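PDB 3ON1: BH2414 protein from Bacillus halodurans, which is of unknown function but belongs to the ribosomal protein L7Ae/L30e/S12e/Gadd45 family and, as in many of its relatives, may bind RNA. Local coordinates for residues V66-R69 and Q70-G73. Numbering follows the deposited sequence. Where two conformers were deposited one is given.
Sequences VGNR and QMLG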
ATOM      1  N   VAL A  66      -3.359  -6.468  -4.528  1.00 18.12           N
ATOM      2  CA  VAL A  66      -3.477  -7.690  -3.719  1.00 18.68           C
ATOM      3  C   VAL A  66      -4.668  -7.686  -2.771  1.00 18.89           C
ATOM      4  O   VAL A  66      -5.195  -6.626  -2.422  1.00 19.29           O
ATOM      5  CB  VAL A  66      -2.202  -7.946  -2.869  1.00 19.08           C
ATOM      6  CG1 VAL A  66      -1.067  -8.467  -3.720  1.00 20.48           C
ATOM      7  CG2 VAL A  66      -1.793  -6.702  -2.099  1.00 19.79           C
ATOM      8  N   GLY A  67      -5.068  -8.883  -2.346  1.00 18.72           N
ATOM      9  CA  GLY A  67      -6.056  -9.069  -1.284  1.00 19.14           C
ATOM     10  C   GLY A  67      -7.422  -8.497  -1.581  1.00 18.79           C
ATOM     11  O   GLY A  67      -7.879  -8.515  -2.712  1.00 19.76           O
ATOM     12  N   ASN A  68      -8.086  -8.027  -0.538  1.00 18.16           N
ATOM     13  CA  ASN A  68      -9.329  -7.288  -0.670  1.00 17.29           C
ATOM     14  C   ASN A  68      -9.340  -6.238   0.432  1.00 16.64           C
ATOM     15  O   ASN A  68      -8.436  -6.222   1.278  1.00 16.93           O
ATOM     16  CB  ASN A  68     -10.545  -8.221  -0.608  1.00 17.29           C
ATOM     17  CG  ASN A  68     -10.640  -8.971   0.698  1.00 17.71           C
ATOM     18  OD1 ASN A  68     -10.426  -8.400   1.764  1.00 18.30           O
ATOM     19  ND2 ASN A  68     -10.969 -10.257   0.628  1.00 19.99           N
ATOM     20  N   ARG A  69     -10.334  -5.357   0.430  1.00 15.75           N
ATOM     21  CA  ARG A  69     -10.321  -4.237   1.370  1.00 15.52           C
ATOM     22  C   ARG A  69     -10.527  -4.670   2.826  1.00 15.30           C
ATOM     23  O   ARG A  69     -10.055  -3.999   3.742  1.00 15.10           O
ATOM     24  CB  ARG A  69     -11.291  -3.128   0.950  1.00 16.14           C
ATOM     25  CG  ARG A  69     -12.769  -3.491   1.002  1.00 16.55           C
ATOM     26  CD  ARG A  69     -13.614  -2.335   0.489  1.00 17.13           C
ATOM     27  NE  ARG A  69     -13.379  -2.110  -0.935  1.00 19.02           N
ATOM     28  CZ  ARG A  69     -13.858  -1.084  -1.634  1.00 20.34           C
ATOM     29  NH1 ARG A  69     -14.591  -0.142  -1.050  1.00 21.75           N
ATOM     30  NH2 ARG A  69     -13.578  -0.990  -2.923  1.00 21.51           N
ATOM     31  N   GLN A  70     -11.197  -5.803   3.020  1.00 15.02           N
ATOM     32  CA  GLN A  70     -11.401  -6.371   4.355  1.00 15.01           C
ATOM     33  C   GLN A  70     -10.089  -6.875   4.956  1.00 15.64           C
ATOM     34  O   GLN A  70      -9.738  -6.495   6.080  1.00 15.52           O
ATOM     35  CB  GLN A  70     -12.463  -7.485   4.311  1.00 14.82           C
ATOM     36  CG  GLN A  70     -13.881  -6.991   4.008  1.00 15.29           C
ATOM     37  CD  GLN A  70     -14.124  -6.692   2.537  1.00 16.34           C
ATOM     38  OE1 GLN A  70     -13.480  -7.263   1.650  1.00 16.34           O
ATOM     39  NE2 GLN A  70     -15.063  -5.793   2.270  1.00 16.98           N
HETATM   40  N   MSE A  71      -9.371  -7.712   4.208  0.50 15.69           N
HETATM   41  CA  MSE A  71      -8.067  -8.232   4.626  0.50 16.31           C
HETATM   42  C   MSE A  71      -7.062  -7.113   4.905  0.50 16.39           C
HETATM   43  O   MSE A  71      -6.320  -7.173   5.882  0.50 16.52           O
HETATM   44  CB  MSE A  71      -7.481  -9.149   3.551  0.50 16.66           C
HETATM   45  CG  MSE A  71      -8.238 -10.433   3.288  0.50 17.71           C
HETATM   46 SE   MSE A  71      -7.674 -11.177   1.566  0.50 20.35          SE
HETATM   47  CE  MSE A  71      -5.757 -11.014   1.845  0.50 17.50           C
ATOM     48  N   LEU A  72      -7.036  -6.103   4.037  1.00 16.47           N
ATOM     49  CA  LEU A  72      -6.090  -4.986   4.196  1.00 16.66           C
ATOM     50  C   LEU A  72      -6.405  -4.146   5.425  1.00 17.22           C
ATOM     51  O   LEU A  72      -5.518  -3.829   6.217  1.00 17.30           O
ATOM     52  CB  LEU A  72      -6.069  -4.108   2.943  1.00 16.66           C
ATOM     53  CG  LEU A  72      -5.360  -4.660   1.710  1.00 16.31           C
ATOM     54  CD1 LEU A  72      -5.330  -3.586   0.634  1.00 17.49           C
ATOM     55  CD2 LEU A  72      -3.944  -5.119   2.055  1.00 16.80           C
ATOM     56  N   GLY A  73      -7.675  -3.792   5.579  1.00 17.44           N
ATOM     57  CA  GLY A  73      -8.123  -3.045   6.749  1.00 18.35           C
ATOM     58  C   GLY A  73      -7.786  -3.774   8.036  1.00 18.84           C
ATOM     59  O   GLY A  73      -7.197  -3.182   8.944  1.00 19.04           O
TER
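With CG of N68 held between its own backbone N and carbonyl carbon (chi1 61°), the amide of N68 folds back over the first turn of helix 69-75, where M71, a selenomethionine with CG beside its backbone N, sends its chain across that amide. This is a worked example of an asparagine N-cap. N68 OD1 accepts from M71 N at 2.7 Å, an almost straight bond with an N-H...O angle of 176°. The backbone carbonyl of N68 starts the helical ladder, N68 O taking L72 N at 3.1 Å in the carbonyl plane; R69 O continues it to G73 N at 3.0 Å, the donor standing above the plane of R69's own carbonyl. M71 crosses N68 at about a right angle; in one of its two conformers SE lies 3.5 Å from N68 ND2 and CE 3.7 Å from G67 CA. Q70 instead bends at chi2, running its NE2 past R69 CG at 3.5 Å and on to a hydrogen bond with E80. On the inner side, L72 packs on W6 and L10 of helix 5-15. Replacing N68 by alanine removes the side-chain acceptor, and M71 N is then likely to be left without its capping partner. One residue thus supplies two acceptors, side-chain and main-chain, to M71 N and L72 N, while D43 OD1 takes R69 N, at a helix start whose dipole probably suits the partial negative charge on N68 OD1.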